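Local atomic coordinates of bartonella effector protein (Bep) substrate of VirB T4SS (Bartonella rochalimae ATCC BAA-1498, PDB entry 4YK1), a protein that is a Bartonella effector substrate of the VirB type IV secretion system, represented by its BID domain; the full-length protein is probably an AMPylase that adenylylates target proteins. Residues A[76-87]-A[99-110]. Sequence-based numbering, arbitrary orientation.
Sequences IINSPKSIGRLK and YKISEQNAKILS
Leu86 packs against helix 97-140, meeting the ring of Tyr99 and the CG of Glu103 one turn on. Its CB lies 3.8 Å from CE2 of Tyr99, while CD2 touches the ring and also meets CG of Glu103 at 3.5 Å, the side chains of Leu86 and Glu103 crossing at about a right angle. A branched apolar residue suits this place because one branch can meet both the aromatic ring and the aliphatic part of the glutamate, whose carboxylate turns to Lys95 in a salt bridge. Tyr99 also uses its polar end: a water joins its OH to the backbone N of Leu86.

Beside this cluster, the carbonyl O of Lys87 accepts a hydrogen bond from OG of Ser102, at 2.7 Å, with the donor tilted 28° from the carbonyl plane. The small serine lets the incoming chain lie close to the helix. These contacts tie the linker after helix 67-78 to the start of the long helix 97-140, in the BID domain, a four-helix bundle topped with a hook.

At the other end, Ile77 has CG1 anti to its backbone N (chi1 -158°), toward helix 97-140; CD1 beyond it lies across Lys107, 3.9 Å from its CG. This exposed isoleucine covers methylenes of Lys107 with its long branch, while its CB sits 3.8 Å from OG of Ser110, which is hydrogen-bonded to Ser73 O. Where the chain leaves its helix, CB of Pro80 lies 3.6 Å from CB of Ala106, whose bare methyl leaves room for the ring.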
ATOM      1  N   ILE A  76      -5.630   0.311  13.157  1.00 20.94           N
ATOM      2  CA  ILE A  76      -5.956  -1.110  13.249  1.00 22.45           C
ATOM      3  C   ILE A  76      -5.472  -1.669  14.568  1.00 26.72           C
ATOM      4  O   ILE A  76      -6.173  -2.408  15.242  1.00 25.06           O
ATOM      5  CB  ILE A  76      -5.349  -1.905  12.085  1.00 23.44           C
ATOM      6  CG1 ILE A  76      -6.044  -1.553  10.774  1.00 24.36           C
ATOM      7  CG2 ILE A  76      -5.406  -3.436  12.366  1.00 23.34           C
ATOM      8  CD1 ILE A  76      -5.315  -2.143   9.553  1.00 25.06           C
ATOM      9  N   ILE A  77      -4.264  -1.308  14.957  1.00 20.67           N
ATOM     10  CA  ILE A  77      -3.740  -1.856  16.183  1.00 22.10           C
ATOM     11  C   ILE A  77      -4.390  -1.150  17.378  1.00 24.42           C
ATOM     12  O   ILE A  77      -4.605  -1.783  18.415  1.00 26.41           O
ATOM     13  CB  ILE A  77      -2.195  -1.803  16.189  1.00 30.62           C
ATOM     14  CG1 ILE A  77      -1.630  -2.818  17.175  1.00 45.24           C
ATOM     15  CG2 ILE A  77      -1.687  -0.423  16.480  1.00 38.51           C
ATOM     16  CD1 ILE A  77      -0.421  -3.544  16.649  1.00 40.42           C
ATOM     17  N   ASN A  78      -4.763   0.122  17.233  1.00 23.22           N
ATOM     18  CA  ASN A  78      -5.468   0.827  18.314  1.00 26.65           C
ATOM     19  C   ASN A  78      -6.795   0.128  18.636  1.00 29.59           C
ATOM     20  O   ASN A  78      -7.180   0.043  19.787  1.00 27.09           O
ATOM     21  CB  ASN A  78      -5.790   2.279  17.963  1.00 22.58           C
ATOM     22  CG  ASN A  78      -4.596   3.193  17.980  1.00 31.85           C
ATOM     23  OD1 ASN A  78      -3.551   2.884  18.547  1.00 28.71           O
ATOM     24  ND2 ASN A  78      -4.770   4.374  17.385  1.00 28.36           N
ATOM     25  N   SER A  79      -7.510  -0.327  17.607  1.00 23.92           N
ATOM     26  CA  SER A  79      -8.784  -1.030  17.812  1.00 24.16           C
ATOM     27  C   SER A  79      -9.165  -1.789  16.552  1.00 20.58           C
ATOM     28  O   SER A  79      -9.781  -1.239  15.633  1.00 22.33           O
ATOM     29  CB  SER A  79      -9.899  -0.046  18.215  1.00 27.27           C
ATOM     30  OG  SER A  79     -11.084  -0.748  18.588  1.00 26.55           O
ATOM     31  N   PRO A  80      -8.773  -3.065  16.488  1.00 19.27           N
ATOM     32  CA  PRO A  80      -9.011  -3.881  15.302  1.00 20.35           C
ATOM     33  C   PRO A  80     -10.488  -3.913  14.909  1.00 19.62           C
ATOM     34  O   PRO A  80     -10.812  -3.930  13.728  1.00 20.36           O
ATOM     35  CB  PRO A  80      -8.523  -5.268  15.737  1.00 25.47           C
ATOM     36  CG  PRO A  80      -7.426  -4.953  16.719  1.00 21.60           C
ATOM     37  CD  PRO A  80      -7.980  -3.777  17.508  1.00 19.85           C
ATOM     38  N   LYS A  81     -11.375  -3.874  15.892  1.00 21.32           N
ATOM     39  CA  LYS A  81     -12.797  -3.984  15.587  1.00 23.94           C
ATOM     40  C   LYS A  81     -13.354  -2.718  14.933  1.00 26.76           C
ATOM     41  O   LYS A  81     -14.478  -2.741  14.453  1.00 21.07           O
ATOM     42  CB  LYS A  81     -13.602  -4.304  16.856  1.00 16.83           C
ATOM     43  CG  LYS A  81     -13.765  -3.151  17.791  1.00 17.38           C
ATOM     44  CD  LYS A  81     -14.590  -3.583  19.006  1.00 26.69           C
ATOM     45  CE  LYS A  81     -14.855  -2.398  19.906  1.00 34.01           C
ATOM     46  NZ  LYS A  81     -15.649  -2.775  21.118  1.00 38.81           N
ATOM     47  N   SER A  82     -12.590  -1.619  14.909  1.00 20.85           N
ATOM     48  CA  SER A  82     -13.037  -0.434  14.164  1.00 20.05           C
ATOM     49  C   SER A  82     -13.305  -0.788  12.697  1.00 18.58           C
ATOM     50  O   SER A  82     -14.221  -0.251  12.072  1.00 21.24           O
ATOM     51  CB  SER A  82     -12.003   0.695  14.224  1.00 19.65           C
ATOM     52  OG  SER A  82     -10.753   0.302  13.667  1.00 19.62           O
ATOM     53  N   ILE A  83     -12.503  -1.697  12.156  1.00 23.62           N
ATOM     54  CA  ILE A  83     -12.611  -2.077  10.735  1.00 24.72           C
ATOM     55  C   ILE A  83     -13.899  -2.854  10.473  1.00 23.91           C
ATOM     56  O   ILE A  83     -14.574  -2.670   9.453  1.00 26.24           O
ATOM     57  CB  ILE A  83     -11.405  -2.899  10.293  1.00 23.49           C
ATOM     58  CG1 ILE A  83     -10.082  -2.146  10.579  1.00 23.59           C
ATOM     59  CG2 ILE A  83     -11.531  -3.291   8.819  1.00 27.84           C
ATOM     60  CD1 ILE A  83      -9.971  -0.769   9.944  1.00 26.09           C
ATOM     61  N   GLY A  84     -14.216  -3.751  11.389  1.00 22.43           N
ATOM     62  CA  GLY A  84     -15.425  -4.535  11.302  1.00 22.72           C
ATOM     63  C   GLY A  84     -15.345  -5.559  12.405  1.00 31.08           C
ATOM     64  O   GLY A  84     -14.361  -5.618  13.134  1.00 25.62           O
ATOM     65  N   ARG A  85     -16.382  -6.371  12.512  1.00 25.61           N
ATOM     66  CA  ARG A  85     -16.445  -7.448  13.490  1.00 24.13           C
ATOM     67  C   ARG A  85     -15.386  -8.511  13.234  1.00 27.46           C
ATOM     68  O   ARG A  85     -15.168  -8.933  12.090  1.00 24.34           O
ATOM     69  CB  ARG A  85     -17.849  -8.060  13.461  1.00 30.91           C
ATOM     70  CG  ARG A  85     -18.100  -9.168  14.424  1.00 45.76           C
ATOM     71  CD  ARG A  85     -19.583  -9.519  14.375  1.00 62.63           C
ATOM     72  NE  ARG A  85     -19.855 -10.870  14.847  1.00 77.46           N
ATOM     73  CZ  ARG A  85     -20.937 -11.211  15.539  1.00 91.38           C
ATOM     74  NH1 ARG A  85     -21.849 -10.293  15.841  1.00 91.81           N
ATOM     75  NH2 ARG A  85     -21.105 -12.468  15.930  1.00 98.05           N
ATOM     76  N   LEU A  86     -14.732  -8.929  14.310  1.00 24.01           N
ATOM     77  CA  LEU A  86     -13.695  -9.963  14.264  1.00 25.10           C
ATOM     78  C   LEU A  86     -14.291 -11.350  14.252  1.00 28.21           C
ATOM     79  O   LEU A  86     -15.329 -11.588  14.856  1.00 24.52           O
ATOM     80  CB  LEU A  86     -12.753  -9.840  15.472  1.00 24.29           C
ATOM     81  CG  LEU A  86     -11.502  -8.984  15.316  1.00 36.69           C
ATOM     82  CD1 LEU A  86     -11.862  -7.594  14.856  1.00 26.90           C
ATOM     83  CD2 LEU A  86     -10.725  -8.964  16.632  1.00 29.79           C
ATOM     84  N   LYS A  87     -13.608 -12.271  13.580  1.00 27.20           N
ATOM     85  CA  LYS A  87     -14.069 -13.644  13.476  1.00 28.48           C
ATOM     86  C   LYS A  87     -13.828 -14.360  14.809  1.00 32.77           C
ATOM     87  O   LYS A  87     -12.802 -14.140  15.464  1.00 25.18           O
ATOM     88  CB  LYS A  87     -13.334 -14.335  12.325  1.00 26.67           C
ATOM     89  CG  LYS A  87     -14.066 -15.454  11.646  1.00 45.21           C
ATOM     90  CD  LYS A  87     -13.440 -15.679  10.270  1.00 43.15           C
ATOM     91  CE  LYS A  87     -13.857 -16.990   9.661  1.00 55.25           C
ATOM     92  NZ  LYS A  87     -13.135 -17.167   8.365  1.00 69.08           N
ATOM     93  N   TYR A  99     -11.441 -15.935  18.718  1.00 20.64           N
ATOM     94  CA  TYR A  99     -11.552 -14.476  18.753  1.00 19.82           C
ATOM     95  C   TYR A  99     -10.204 -13.862  19.129  1.00 26.22           C
ATOM     96  O   TYR A  99      -9.755 -12.890  18.515  1.00 23.34           O
ATOM     97  CB  TYR A  99     -12.635 -14.019  19.745  1.00 19.95           C
ATOM     98  CG  TYR A  99     -12.966 -12.539  19.609  1.00 25.09           C
ATOM     99  CD1 TYR A  99     -12.164 -11.564  20.212  1.00 21.47           C
ATOM    100  CD2 TYR A  99     -14.067 -12.121  18.869  1.00 23.39           C
ATOM    101  CE1 TYR A  99     -12.441 -10.191  20.077  1.00 22.43           C
ATOM    102  CE2 TYR A  99     -14.369 -10.765  18.736  1.00 24.42           C
ATOM    103  CZ  TYR A  99     -13.554  -9.808  19.335  1.00 26.70           C
ATOM    104  OH  TYR A  99     -13.858  -8.480  19.170  1.00 28.75           O
ATOM    105  N   LYS A 100      -9.551 -14.431  20.136  1.00 22.24           N
ATOM    106  CA  LYS A 100      -8.233 -13.935  20.543  1.00 25.31           C
ATOM    107  C   LYS A 100      -7.196 -14.089  19.432  1.00 29.38           C
ATOM    108  O   LYS A 100      -6.300 -13.256  19.299  1.00 27.24           O
ATOM    109  CB  LYS A 100      -7.762 -14.649  21.819  1.00 27.44           C
ATOM    110  CG  LYS A 100      -8.638 -14.362  23.054  1.00 29.20           C
ATOM    111  CD  LYS A 100      -7.900 -14.788  24.330  1.00 44.25           C
ATOM    112  CE  LYS A 100      -8.815 -14.877  25.536  1.00 60.35           C
ATOM    113  NZ  LYS A 100      -9.501 -16.198  25.641  1.00 73.77           N
ATOM    114  N   ILE A 101      -7.334 -15.133  18.618  1.00 27.36           N
ATOM    115  CA  ILE A 101      -6.424 -15.347  17.496  1.00 25.21           C
ATOM    116  C   ILE A 101      -6.669 -14.290  16.419  1.00 28.21           C
ATOM    117  O   ILE A 101      -5.727 -13.819  15.784  1.00 27.48           O
ATOM    118  CB  ILE A 101      -6.569 -16.783  16.937  1.00 26.08           C
ATOM    119  CG1 ILE A 101      -5.947 -17.781  17.911  1.00 29.94           C
ATOM    120  CG2 ILE A 101      -5.889 -16.931  15.558  1.00 28.86           C
ATOM    121  CD1 ILE A 101      -6.328 -19.239  17.633  1.00 35.31           C
ATOM    122  N   SER A 102      -7.930 -13.922  16.204  1.00 24.36           N
ATOM    123  CA  SER A 102      -8.243 -12.807  15.303  1.00 23.56           C
ATOM    124  C   SER A 102      -7.577 -11.514  15.797  1.00 22.36           C
ATOM    125  O   SER A 102      -7.035 -10.751  14.999  1.00 21.97           O
ATOM    126  CB  SER A 102      -9.763 -12.596  15.170  1.00 23.18           C
ATOM    127  OG  SER A 102     -10.383 -13.671  14.475  1.00 25.12           O
ATOM    128  N   GLU A 103      -7.604 -11.265  17.104  1.00 22.79           N
ATOM    129  CA  GLU A 103      -6.962 -10.055  17.644  1.00 22.83           C
ATOM    130  C   GLU A 103      -5.456 -10.094  17.406  1.00 30.40           C
ATOM    131  O   GLU A 103      -4.849  -9.079  17.095  1.00 24.92           O
ATOM    132  CB  GLU A 103      -7.247  -9.889  19.140  1.00 24.40           C
ATOM    133  CG  GLU A 103      -8.719  -9.548  19.465  1.00 25.73           C
ATOM    134  CD  GLU A 103      -8.948  -9.369  20.964  1.00 33.15           C
ATOM    135  OE1 GLU A 103      -8.539 -10.260  21.723  1.00 36.35           O
ATOM    136  OE2 GLU A 103      -9.523  -8.342  21.380  1.00 37.93           O
ATOM    137  N   GLN A 104      -4.854 -11.270  17.543  1.00 27.73           N
ATOM    138  CA  GLN A 104      -3.424 -11.399  17.301  1.00 29.04           C
ATOM    139  C   GLN A 104      -3.122 -11.225  15.820  1.00 30.65           C
ATOM    140  O   GLN A 104      -2.168 -10.543  15.456  1.00 32.31           O
ATOM    141  CB  GLN A 104      -2.904 -12.748  17.811  1.00 34.54           C
ATOM    142  CG  GLN A 104      -2.782 -12.828  19.326  1.00 50.78           C
ATOM    143  CD  GLN A 104      -2.027 -11.633  19.915  1.00 67.20           C
ATOM    144  OE1 GLN A 104      -2.557 -10.906  20.759  1.00 69.96           O
ATOM    145  NE2 GLN A 104      -0.793 -11.421  19.458  1.00 65.48           N
ATOM    146  N   ASN A 105      -3.935 -11.826  14.953  1.00 25.98           N
ATOM    147  CA  ASN A 105      -3.712 -11.654  13.524  1.00 24.86           C
ATOM    148  C   ASN A 105      -3.888 -10.188  13.081  1.00 31.66           C
ATOM    149  O   ASN A 105      -3.255  -9.765  12.121  1.00 28.22           O
ATOM    150  CB  ASN A 105      -4.651 -12.551  12.709  1.00 28.22           C
ATOM    151  CG  ASN A 105      -4.114 -13.961  12.534  1.00 33.58           C
ATOM    152  OD1 ASN A 105      -2.909 -14.166  12.393  1.00 37.65           O
ATOM    153  ND2 ASN A 105      -5.013 -14.937  12.526  1.00 29.71           N
ATOM    154  N   ALA A 106      -4.756  -9.426  13.753  1.00 22.34           N
ATOM    155  CA  ALA A 106      -4.915  -8.004  13.426  1.00 23.99           C
ATOM    156  C   ALA A 106      -3.614  -7.239  13.618  1.00 20.40           C
ATOM    157  O   ALA A 106      -3.326  -6.310  12.857  1.00 23.75           O
ATOM    158  CB  ALA A 106      -6.029  -7.368  14.263  1.00 24.05           C
ATOM    159  N   LYS A 107      -2.824  -7.615  14.631  1.00 20.85           N
ATOM    160  CA  LYS A 107      -1.502  -6.999  14.822  1.00 21.80           C
ATOM    161  C   LYS A 107      -0.569  -7.291  13.650  1.00 27.53           C
ATOM    162  O   LYS A 107       0.223  -6.430  13.233  1.00 23.96           O
ATOM    163  CB  LYS A 107      -0.842  -7.483  16.122  1.00 22.78           C
ATOM    164  CG  LYS A 107      -1.636  -7.135  17.373  1.00 28.09           C
ATOM    165  CD  LYS A 107      -0.836  -7.436  18.619  1.00 34.15           C
ATOM    166  CE  LYS A 107      -1.461  -6.785  19.836  1.00 50.93           C
ATOM    167  NZ  LYS A 107      -2.721  -7.461  20.188  1.00 50.84           N
ATOM    168  N   ILE A 108      -0.638  -8.522  13.150  1.00 26.07           N
ATOM    169  CA  ILE A 108       0.168  -8.924  12.007  1.00 25.11           C
ATOM    170  C   ILE A 108      -0.305  -8.151  10.772  1.00 21.91           C
ATOM    171  O   ILE A 108       0.497  -7.694   9.947  1.00 21.65           O
ATOM    172  CB  ILE A 108       0.085 -10.447  11.781  1.00 27.99           C
ATOM    173  CG1 ILE A 108       0.666 -11.189  12.991  1.00 33.29           C
ATOM    174  CG2 ILE A 108       0.867 -10.843  10.510  1.00 32.55           C
ATOM    175  CD1 ILE A 108       0.408 -12.694  12.967  1.00 36.45           C
ATOM    176  N   LEU A 109      -1.619  -8.000  10.654  1.00 20.47           N
ATOM    177  CA  LEU A 109      -2.185  -7.230   9.556  1.00 23.72           C
ATOM    178  C   LEU A 109      -1.729  -5.773   9.618  1.00 25.05           C
ATOM    179  O   LEU A 109      -1.348  -5.182   8.601  1.00 20.81           O
ATOM    180  CB  LEU A 109      -3.713  -7.324   9.585  1.00 21.73           C
ATOM    181  CG  LEU A 109      -4.451  -6.460   8.553  1.00 27.63           C
ATOM    182  CD1 LEU A 109      -4.027  -6.780   7.102  1.00 25.55           C
ATOM    183  CD2 LEU A 109      -5.980  -6.575   8.722  1.00 20.95           C
ATOM    184  N   SER A 110      -1.779  -5.192  10.814  1.00 21.93           N
ATOM    185  CA  SER A 110      -1.323  -3.819  11.009  1.00 21.70           C
ATOM    186  C   SER A 110       0.113  -3.675  10.545  1.00 25.12           C
ATOM    187  O   SER A 110       0.454  -2.750   9.811  1.00 23.61           O
ATOM    188  CB  SER A 110      -1.436  -3.400  12.481  1.00 22.49           C
ATOM    189  OG  SER A 110      -0.718  -2.191  12.713  1.00 23.67           O
TER
HETATM  190  O   HOH W   1     -15.602  -7.871  17.109  1.00 22.50           O